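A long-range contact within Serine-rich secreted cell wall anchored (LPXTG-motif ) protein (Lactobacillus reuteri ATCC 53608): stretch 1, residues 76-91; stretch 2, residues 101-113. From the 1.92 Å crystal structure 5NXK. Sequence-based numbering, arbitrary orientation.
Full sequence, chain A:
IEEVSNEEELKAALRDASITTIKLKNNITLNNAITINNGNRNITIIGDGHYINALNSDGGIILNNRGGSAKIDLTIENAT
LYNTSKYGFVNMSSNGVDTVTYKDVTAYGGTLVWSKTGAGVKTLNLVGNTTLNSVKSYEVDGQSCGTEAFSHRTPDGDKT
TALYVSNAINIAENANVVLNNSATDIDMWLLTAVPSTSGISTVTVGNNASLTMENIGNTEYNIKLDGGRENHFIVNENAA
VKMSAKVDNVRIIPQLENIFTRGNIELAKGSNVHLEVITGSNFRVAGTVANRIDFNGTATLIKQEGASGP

Stretch 1 76-91: IENATLYNTSKYGFVN
Stretch 2, residues 101-113: TYKDVTAYGGTLV

The two stretches run parallel, with the axes of strands 79-83 and 105-109 inclined by 11° and 4.6 Å apart at closest, and residue i faces i+26 from Ile-76/Tyr-102 to Asn-83/Gly-109. Ile-76 (chi1 m, chi2 t) opens the ladder: its N donates to Thr-101 O (2.9 Å), its O accepts from Lys-103 N (2.9 Å). Both chains then turn a corner in step: Asn-78, paired with Asp-104, has phi/psi 55/57 against 52/48, and Asn-78 N reaches Lys-103 O at 2.9 Å. Beyond it extended geometry returns, and Ala-79 O accepts from Thr-106 N (3.0 Å). Leu-81 continues the alternation, its N bonding Thr-106 O (2.8 Å) and its O Tyr-108 N (2.7 Å). Its side chain (m, t) shares a face with Val-105 and Tyr-102, placing Leu-81 CD1 over the Tyr-102 ring, 3.4 Å from Tyr-102 CZ. On the other face Tyr-82 and Tyr-108, both chi1 m, chi2 near 85°, lie at 14° with centroids 5.3 Å apart, so slid that the rings barely overlap. Asn-83 (chi1 p, chi2 -80°) sends ND2 to Thr-111 O (2.9 Å); an ideal CB on Gly-109 would sit 2.2 Å from Asn-83 OD1, a clash. After a type I turn, Ser-85 to Gly-88, Phe-89 N donates to Leu-112 O (2.8 Å).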

ATOM      1  N   ILE A  76      -8.299   7.633   6.975  1.00 28.96           N
ATOM      2  CA  ILE A  76      -7.556   8.173   8.106  1.00 23.95           C
ATOM      3  C   ILE A  76      -6.832   9.440   7.661  1.00 29.14           C
ATOM      4  O   ILE A  76      -6.130   9.427   6.639  1.00 31.06           O
ATOM      5  CB  ILE A  76      -6.549   7.157   8.670  1.00 27.18           C
ATOM      6  CG1 ILE A  76      -7.269   5.856   9.056  1.00 29.26           C
ATOM      7  CG2 ILE A  76      -5.810   7.750   9.860  1.00 28.07           C
ATOM      8  CD1 ILE A  76      -6.367   4.790   9.663  1.00 34.63           C
ATOM      9  N   GLU A  77      -7.044  10.544   8.374  1.00 28.59           N
ATOM     10  CA  GLU A  77      -6.453  11.833   8.001  1.00 32.53           C
ATOM     11  C   GLU A  77      -5.590  12.373   9.117  1.00 32.72           C
ATOM     12  O   GLU A  77      -5.950  12.245  10.294  1.00 36.22           O
ATOM     13  CB  GLU A  77      -7.517  12.874   7.694  1.00 36.04           C
ATOM     14  CG  GLU A  77      -8.686  12.415   6.874  1.00 49.43           C
ATOM     15  CD  GLU A  77      -9.621  13.574   6.532  1.00 57.69           C
ATOM     16  OE1 GLU A  77     -10.452  13.436   5.606  1.00 56.55           O
ATOM     17  OE2 GLU A  77      -9.529  14.621   7.212  1.00 62.00           O
ATOM     18  N   ASN A  78      -4.456  12.964   8.749  1.00 26.23           N
ATOM     19  CA  ASN A  78      -3.649  13.778   9.658  1.00 25.40           C
ATOM     20  C   ASN A  78      -3.288  13.008  10.914  1.00 30.73           C
ATOM     21  O   ASN A  78      -3.606  13.411  12.029  1.00 32.84           O
ATOM     22  CB  ASN A  78      -4.389  15.065  10.000  1.00 29.76           C
ATOM     23  CG  ASN A  78      -3.505  16.068  10.733  1.00 42.80           C
ATOM     24  OD1 ASN A  78      -2.269  15.981  10.687  1.00 41.44           O
ATOM     25  ND2 ASN A  78      -4.130  17.025  11.403  1.00 41.23           N
ATOM     26  N   ALA A  79      -2.645  11.869  10.713  1.00 30.94           N
ATOM     27  CA  ALA A  79      -2.273  11.020  11.825  1.00 32.96           C
ATOM     28  C   ALA A  79      -0.958  10.304  11.561  1.00 35.54           C
ATOM     29  O   ALA A  79      -0.494  10.190  10.416  1.00 37.25           O
ATOM     30  CB  ALA A  79      -3.381  10.012  12.111  1.00 28.71           C
ATOM     31  N   THR A  80      -0.355   9.828  12.631  1.00 30.76           N
ATOM     32  CA  THR A  80       0.804   8.971  12.517  1.00 31.19           C
ATOM     33  C   THR A  80       0.383   7.564  12.883  1.00 34.27           C
ATOM     34  O   THR A  80      -0.266   7.355  13.908  1.00 33.96           O
ATOM     35  CB  THR A  80       1.939   9.454  13.417  1.00 31.33           C
ATOM     36  OG1 THR A  80       2.260  10.800  13.060  1.00 35.69           O
ATOM     37  CG2 THR A  80       3.173   8.571  13.255  1.00 31.00           C
ATOM     38  N   LEU A  81       0.722   6.592  12.045  1.00 25.83           N
ATOM     39  CA  LEU A  81       0.278   5.236  12.319  1.00 29.02           C
ATOM     40  C   LEU A  81       1.466   4.300  12.502  1.00 31.51           C
ATOM     41  O   LEU A  81       2.361   4.261  11.655  1.00 26.68           O
ATOM     42  CB  LEU A  81      -0.613   4.732  11.177  1.00 28.47           C
ATOM     43  CG  LEU A  81      -1.757   5.657  10.747  1.00 26.24           C
ATOM     44  CD1 LEU A  81      -2.451   5.082   9.509  1.00 23.98           C
ATOM     45  CD2 LEU A  81      -2.764   5.872  11.874  1.00 30.27           C
ATOM     46  N   TYR A  82       1.468   3.542  13.594  1.00 25.87           N
ATOM     47  CA  TYR A  82       2.535   2.574  13.852  1.00 30.30           C
ATOM     48  C   TYR A  82       1.954   1.176  13.913  1.00 27.54           C
ATOM     49  O   TYR A  82       0.854   0.990  14.428  1.00 28.33           O
ATOM     50  CB  TYR A  82       3.255   2.848  15.183  1.00 35.65           C
ATOM     51  CG  TYR A  82       3.854   4.223  15.353  1.00 38.25           C
ATOM     52  CD1 TYR A  82       3.088   5.286  15.831  1.00 35.15           C
ATOM     53  CD2 TYR A  82       5.200   4.452  15.072  1.00 33.11           C
ATOM     54  CE1 TYR A  82       3.647   6.548  16.004  1.00 39.43           C
ATOM     55  CE2 TYR A  82       5.765   5.706  15.241  1.00 32.69           C
ATOM     56  CZ  TYR A  82       4.988   6.750  15.707  1.00 38.89           C
ATOM     57  OH  TYR A  82       5.559   7.994  15.877  1.00 39.93           O
ATOM     58  N   ASN A  83       2.688   0.184  13.415  1.00 23.43           N
ATOM     59  CA  ASN A  83       2.242  -1.189  13.601  1.00 30.52           C
ATOM     60  C   ASN A  83       3.402  -2.169  13.589  1.00 36.37           C
ATOM     61  O   ASN A  83       4.385  -1.970  12.872  1.00 33.76           O
ATOM     62  CB  ASN A  83       1.226  -1.580  12.515  1.00 27.48           C
ATOM     63  CG  ASN A  83       1.875  -1.731  11.158  1.00 29.55           C
ATOM     64  OD1 ASN A  83       2.137  -0.733  10.472  1.00 30.10           O
ATOM     65  ND2 ASN A  83       2.159  -2.979  10.765  1.00 24.70           N
ATOM     66  N   THR A  84       3.265  -3.246  14.351  1.00 30.34           N
ATOM     67  CA  THR A  84       4.279  -4.295  14.368  1.00 34.14           C
ATOM     68  C   THR A  84       3.828  -5.499  13.558  1.00 33.74           C
ATOM     69  O   THR A  84       4.646  -6.330  13.152  1.00 34.07           O
ATOM     70  CB  THR A  84       4.583  -4.761  15.801  1.00 33.42           C
ATOM     71  OG1 THR A  84       3.379  -5.271  16.380  1.00 34.40           O
ATOM     72  CG2 THR A  84       5.083  -3.596  16.643  1.00 38.65           C
ATOM     73  N   SER A  85       2.523  -5.582  13.322  1.00 30.84           N
ATOM     74  CA  SER A  85       1.942  -6.736  12.650  1.00 25.82           C
ATOM     75  C   SER A  85       2.416  -6.882  11.218  1.00 29.93           C
ATOM     76  O   SER A  85       2.474  -5.908  10.467  1.00 29.90           O
ATOM     77  CB  SER A  85       0.419  -6.648  12.654  1.00 28.47           C
ATOM     78  OG  SER A  85      -0.135  -7.765  11.980  1.00 29.08           O
ATOM     79  N   LYS A  86       2.718  -8.118  10.830  1.00 24.63           N
ATOM     80  CA  LYS A  86       3.042  -8.386   9.442  1.00 28.04           C
ATOM     81  C   LYS A  86       1.808  -8.199   8.560  1.00 30.21           C
ATOM     82  O   LYS A  86       1.928  -8.141   7.336  1.00 31.13           O
ATOM     83  CB  LYS A  86       3.653  -9.785   9.292  1.00 31.80           C
ATOM     84  CG  LYS A  86       2.699 -10.963   9.462  1.00 35.83           C
ATOM     85  CD  LYS A  86       3.472 -12.255   9.213  1.00 48.14           C
ATOM     86  CE  LYS A  86       4.286 -12.627  10.451  1.00 57.66           C
ATOM     87  NZ  LYS A  86       4.869 -13.996  10.401  1.00 66.07           N
ATOM     88  N   TYR A  87       0.630  -8.079   9.183  1.00 30.08           N
ATOM     89  CA  TYR A  87      -0.614  -7.849   8.432  1.00 30.40           C
ATOM     90  C   TYR A  87      -1.056  -6.381   8.414  1.00 28.34           C
ATOM     91  O   TYR A  87      -2.208  -6.081   8.115  1.00 30.81           O
ATOM     92  CB  TYR A  87      -1.746  -8.743   8.969  1.00 26.03           C
ATOM     93  CG  TYR A  87      -1.412 -10.207   8.782  1.00 30.04           C
ATOM     94  CD1 TYR A  87      -1.288 -10.732   7.507  1.00 27.38           C
ATOM     95  CD2 TYR A  87      -1.155 -11.045   9.870  1.00 30.67           C
ATOM     96  CE1 TYR A  87      -0.957 -12.057   7.303  1.00 35.24           C
ATOM     97  CE2 TYR A  87      -0.816 -12.377   9.677  1.00 30.45           C
ATOM     98  CZ  TYR A  87      -0.718 -12.874   8.391  1.00 37.58           C
ATOM     99  OH  TYR A  87      -0.388 -14.187   8.157  1.00 39.48           O
ATOM    100  N   GLY A  88      -0.123  -5.478   8.705  1.00 23.95           N
ATOM    101  CA  GLY A  88      -0.334  -4.058   8.471  1.00 21.21           C
ATOM    102  C   GLY A  88      -1.082  -3.349   9.576  1.00 26.76           C
ATOM    103  O   GLY A  88      -1.643  -4.002  10.462  1.00 27.43           O
ATOM    104  N   PHE A  89      -1.068  -2.015   9.542  1.00 21.89           N
ATOM    105  CA  PHE A  89      -1.924  -1.237  10.420  1.00 25.13           C
ATOM    106  C   PHE A  89      -3.355  -1.525  10.069  1.00 27.76           C
ATOM    107  O   PHE A  89      -4.186  -1.748  10.951  1.00 29.66           O
ATOM    108  CB  PHE A  89      -1.670   0.268  10.317  1.00 28.45           C
ATOM    109  CG  PHE A  89      -2.476   1.070  11.311  1.00 30.80           C
ATOM    110  CD1 PHE A  89      -2.054   1.181  12.640  1.00 34.90           C
ATOM    111  CD2 PHE A  89      -3.660   1.686  10.938  1.00 25.66           C
ATOM    112  CE1 PHE A  89      -2.808   1.903  13.574  1.00 35.41           C
ATOM    113  CE2 PHE A  89      -4.415   2.410  11.862  1.00 28.63           C
ATOM    114  CZ  PHE A  89      -3.991   2.519  13.179  1.00 33.41           C
ATOM    115  N   VAL A  90      -3.649  -1.490   8.771  1.00 28.16           N
ATOM    116  CA  VAL A  90      -4.928  -1.989   8.281  1.00 28.12           C
ATOM    117  C   VAL A  90      -4.740  -3.289   7.506  1.00 31.95           C
ATOM    118  O   VAL A  90      -3.870  -3.417   6.620  1.00 29.03           O
ATOM    119  CB  VAL A  90      -5.664  -0.996   7.377  1.00 27.22           C
ATOM    120  CG1 VAL A  90      -7.085  -1.510   7.120  1.00 24.27           C
ATOM    121  CG2 VAL A  90      -5.712   0.380   8.028  1.00 26.73           C
ATOM    122  N   ASN A  91      -5.581  -4.245   7.875  1.00 28.65           N
ATOM    123  CA  ASN A  91      -5.633  -5.563   7.279  1.00 27.72           C
ATOM    124  C   ASN A  91      -6.961  -5.649   6.560  1.00 24.83           C
ATOM    125  O   ASN A  91      -8.003  -5.750   7.189  1.00 25.30           O
ATOM    126  CB  ASN A  91      -5.498  -6.649   8.358  1.00 28.06           C
ATOM    127  CG  ASN A  91      -5.733  -8.058   7.828  1.00 31.25           C
ATOM    128  OD1 ASN A  91      -6.166  -8.251   6.693  1.00 32.28           O
ATOM    129  ND2 ASN A  91      -5.441  -9.056   8.664  1.00 32.59           N
ATOM    130  N   THR A 101      -8.060   4.891   2.622  1.00 26.39           N
ATOM    131  CA  THR A 101      -7.500   6.154   2.185  1.00 29.66           C
ATOM    132  C   THR A 101      -6.670   6.756   3.301  1.00 26.58           C
ATOM    133  O   THR A 101      -7.162   6.941   4.414  1.00 28.27           O
ATOM    134  CB  THR A 101      -8.611   7.132   1.764  1.00 28.14           C
ATOM    135  OG1 THR A 101      -9.307   6.578   0.652  1.00 31.00           O
ATOM    136  CG2 THR A 101      -8.033   8.495   1.369  1.00 26.32           C
ATOM    137  N   TYR A 102      -5.402   7.026   3.011  1.00 22.90           N
ATOM    138  CA  TYR A 102      -4.527   7.750   3.926  1.00 25.66           C
ATOM    139  C   TYR A 102      -4.355   9.160   3.402  1.00 23.82           C
ATOM    140  O   TYR A 102      -3.860   9.352   2.296  1.00 28.05           O
ATOM    141  CB  TYR A 102      -3.150   7.095   4.038  1.00 24.35           C
ATOM    142  CG  TYR A 102      -3.043   5.850   4.893  1.00 27.02           C
ATOM    143  CD1 TYR A 102      -4.134   5.343   5.592  1.00 25.56           C
ATOM    144  CD2 TYR A 102      -1.827   5.177   4.994  1.00 26.23           C
ATOM    145  CE1 TYR A 102      -4.006   4.196   6.388  1.00 22.11           C
ATOM    146  CE2 TYR A 102      -1.692   4.044   5.770  1.00 31.42           C
ATOM    147  CZ  TYR A 102      -2.785   3.558   6.464  1.00 28.75           C
ATOM    148  OH  TYR A 102      -2.628   2.424   7.223  1.00 28.82           O
ATOM    149  N   LYS A 103      -4.757  10.153   4.179  1.00 23.72           N
ATOM    150  CA  LYS A 103      -4.565  11.531   3.764  1.00 22.26           C
ATOM    151  C   LYS A 103      -3.722  12.287   4.794  1.00 30.39           C
ATOM    152  O   LYS A 103      -4.061  12.307   5.979  1.00 28.33           O
ATOM    153  CB  LYS A 103      -5.906  12.212   3.546  1.00 26.23           C
ATOM    154  CG  LYS A 103      -5.794  13.701   3.240  1.00 38.23           C
ATOM    155  CD  LYS A 103      -7.178  14.325   3.038  1.00 42.49           C
ATOM    156  CE  LYS A 103      -7.092  15.815   2.674  1.00 52.68           C
ATOM    157  NZ  LYS A 103      -8.418  16.316   2.177  1.00 58.72           N
ATOM    158  N   ASP A 104      -2.603  12.862   4.356  1.00 27.89           N
ATOM    159  CA  ASP A 104      -1.673  13.537   5.268  1.00 30.53           C
ATOM    160  C   ASP A 104      -1.290  12.621   6.426  1.00 31.86           C
ATOM    161  O   ASP A 104      -1.285  13.011   7.585  1.00 36.67           O
ATOM    162  CB  ASP A 104      -2.278  14.849   5.780  1.00 34.64           C
ATOM    163  CG  ASP A 104      -2.513  15.849   4.651  1.00 42.94           C
ATOM    164  OD1 ASP A 104      -1.647  15.945   3.757  1.00 42.43           O
ATOM    165  OD2 ASP A 104      -3.558  16.528   4.641  1.00 46.71           O
ATOM    166  N   VAL A 105      -0.937  11.395   6.078  1.00 33.68           N
ATOM    167  CA  VAL A 105      -0.578  10.395   7.061  1.00 33.45           C
ATOM    168  C   VAL A 105       0.927  10.159   7.048  1.00 34.40           C
ATOM    169  O   VAL A 105       1.563  10.215   5.995  1.00 29.69           O
ATOM    170  CB  VAL A 105      -1.331   9.079   6.785  1.00 32.56           C
ATOM    171  CG1 VAL A 105      -0.634   7.883   7.427  1.00 30.36           C
ATOM    172  CG2 VAL A 105      -2.786   9.194   7.245  1.00 30.69           C
ATOM    173  N   THR A 106       1.494   9.929   8.228  1.00 27.55           N
ATOM    174  CA  THR A 106       2.849   9.430   8.352  1.00 32.20           C
ATOM    175  C   THR A 106       2.765   8.038   8.964  1.00 33.07           C
ATOM    176  O   THR A 106       2.094   7.866   9.965  1.00 34.68           O
ATOM    177  CB  THR A 106       3.712  10.381   9.225  1.00 31.05           C
ATOM    178  OG1 THR A 106       3.710  11.684   8.632  1.00 31.01           O
ATOM    179  CG2 THR A 106       5.144   9.891   9.330  1.00 30.16           C
ATOM    180  N   ALA A 107       3.427   7.040   8.383  1.00 28.04           N
ATOM    181  CA  ALA A 107       3.275   5.682   8.898  1.00 27.58           C
ATOM    182  C   ALA A 107       4.598   4.969   9.100  1.00 34.96           C
ATOM    183  O   ALA A 107       5.546   5.149   8.323  1.00 34.71           O
ATOM    184  CB  ALA A 107       2.380   4.847   7.958  1.00 26.75           C
ATOM    185  N   TYR A 108       4.634   4.123  10.122  1.00 28.42           N
ATOM    186  CA  TYR A 108       5.800   3.302  10.393  1.00 33.75           C
ATOM    187  C   TYR A 108       5.356   1.868  10.607  1.00 32.35           C
ATOM    188  O   TYR A 108       4.418   1.617  11.354  1.00 33.08           O
ATOM    189  CB  TYR A 108       6.558   3.819  11.629  1.00 34.29           C
ATOM    190  CG  TYR A 108       7.057   5.243  11.479  1.00 36.10           C
ATOM    191  CD1 TYR A 108       6.231   6.325  11.773  1.00 32.36           C
ATOM    192  CD2 TYR A 108       8.352   5.502  11.036  1.00 35.39           C
ATOM    193  CE1 TYR A 108       6.675   7.617  11.630  1.00 31.49           C
ATOM    194  CE2 TYR A 108       8.805   6.798  10.883  1.00 39.49           C
ATOM    195  CZ  TYR A 108       7.958   7.853  11.181  1.00 36.44           C
ATOM    196  OH  TYR A 108       8.399   9.146  11.032  1.00 41.26           O
ATOM    197  N   GLY A 109       6.047   0.923   9.977  1.00 30.07           N
ATOM    198  CA  GLY A 109       5.717  -0.482  10.146  1.00 26.32           C
ATOM    199  C   GLY A 109       6.670  -1.309   9.321  1.00 25.81           C
ATOM    200  O   GLY A 109       7.511  -0.754   8.621  1.00 27.04           O
ATOM    201  N   GLY A 110       6.565  -2.628   9.414  1.00 26.99           N
ATOM    202  CA  GLY A 110       7.322  -3.499   8.526  1.00 26.21           C
ATOM    203  C   GLY A 110       6.512  -3.612   7.254  1.00 29.92           C
ATOM    204  O   GLY A 110       6.885  -3.086   6.197  1.00 27.94           O
ATOM    205  N   THR A 111       5.415  -4.350   7.351  1.00 25.48           N
ATOM    206  CA  THR A 111       4.352  -4.285   6.346  1.00 25.49           C
ATOM    207  C   THR A 111       3.296  -3.321   6.869  1.00 27.75           C
ATOM    208  O   THR A 111       2.770  -3.533   7.955  1.00 33.54           O
ATOM    209  CB  THR A 111       3.763  -5.659   6.086  1.00 22.66           C
ATOM    210  OG1 THR A 111       4.804  -6.508   5.574  1.00 27.86           O
ATOM    211  CG2 THR A 111       2.592  -5.581   5.079  1.00 23.41           C
ATOM    212  N   LEU A 112       2.997  -2.257   6.126  1.00 24.82           N
ATOM    213  CA  LEU A 112       2.129  -1.191   6.652  1.00 25.31           C
ATOM    214  C   LEU A 112       0.648  -1.395   6.353  1.00 29.46           C
ATOM    215  O   LEU A 112      -0.219  -0.945   7.117  1.00 30.64           O
ATOM    216  CB  LEU A 112       2.547   0.187   6.130  1.00 31.25           C
ATOM    217  CG  LEU A 112       3.898   0.810   6.523  1.00 37.13           C
ATOM    218  CD1 LEU A 112       5.085  -0.074   6.201  1.00 41.45           C
ATOM    219  CD2 LEU A 112       4.038   2.150   5.826  1.00 39.98           C
ATOM    220  N   VAL A 113       0.357  -2.038   5.230  1.00 21.12           N
ATOM    221  CA  VAL A 113      -1.027  -2.341   4.833  1.00 24.06           C
ATOM    222  C   VAL A 113      -1.028  -3.701   4.168  1.00 28.24           C
ATOM    223  O   VAL A 113      -0.142  -3.996   3.361  1.00 24.88           O
ATOM    224  CB  VAL A 113      -1.623  -1.297   3.851  1.00 23.37           C
ATOM    225  CG1 VAL A 113      -3.072  -1.669   3.486  1.00 26.24           C
ATOM    226  CG2 VAL A 113      -1.574   0.093   4.453  1.00 21.52           C
TER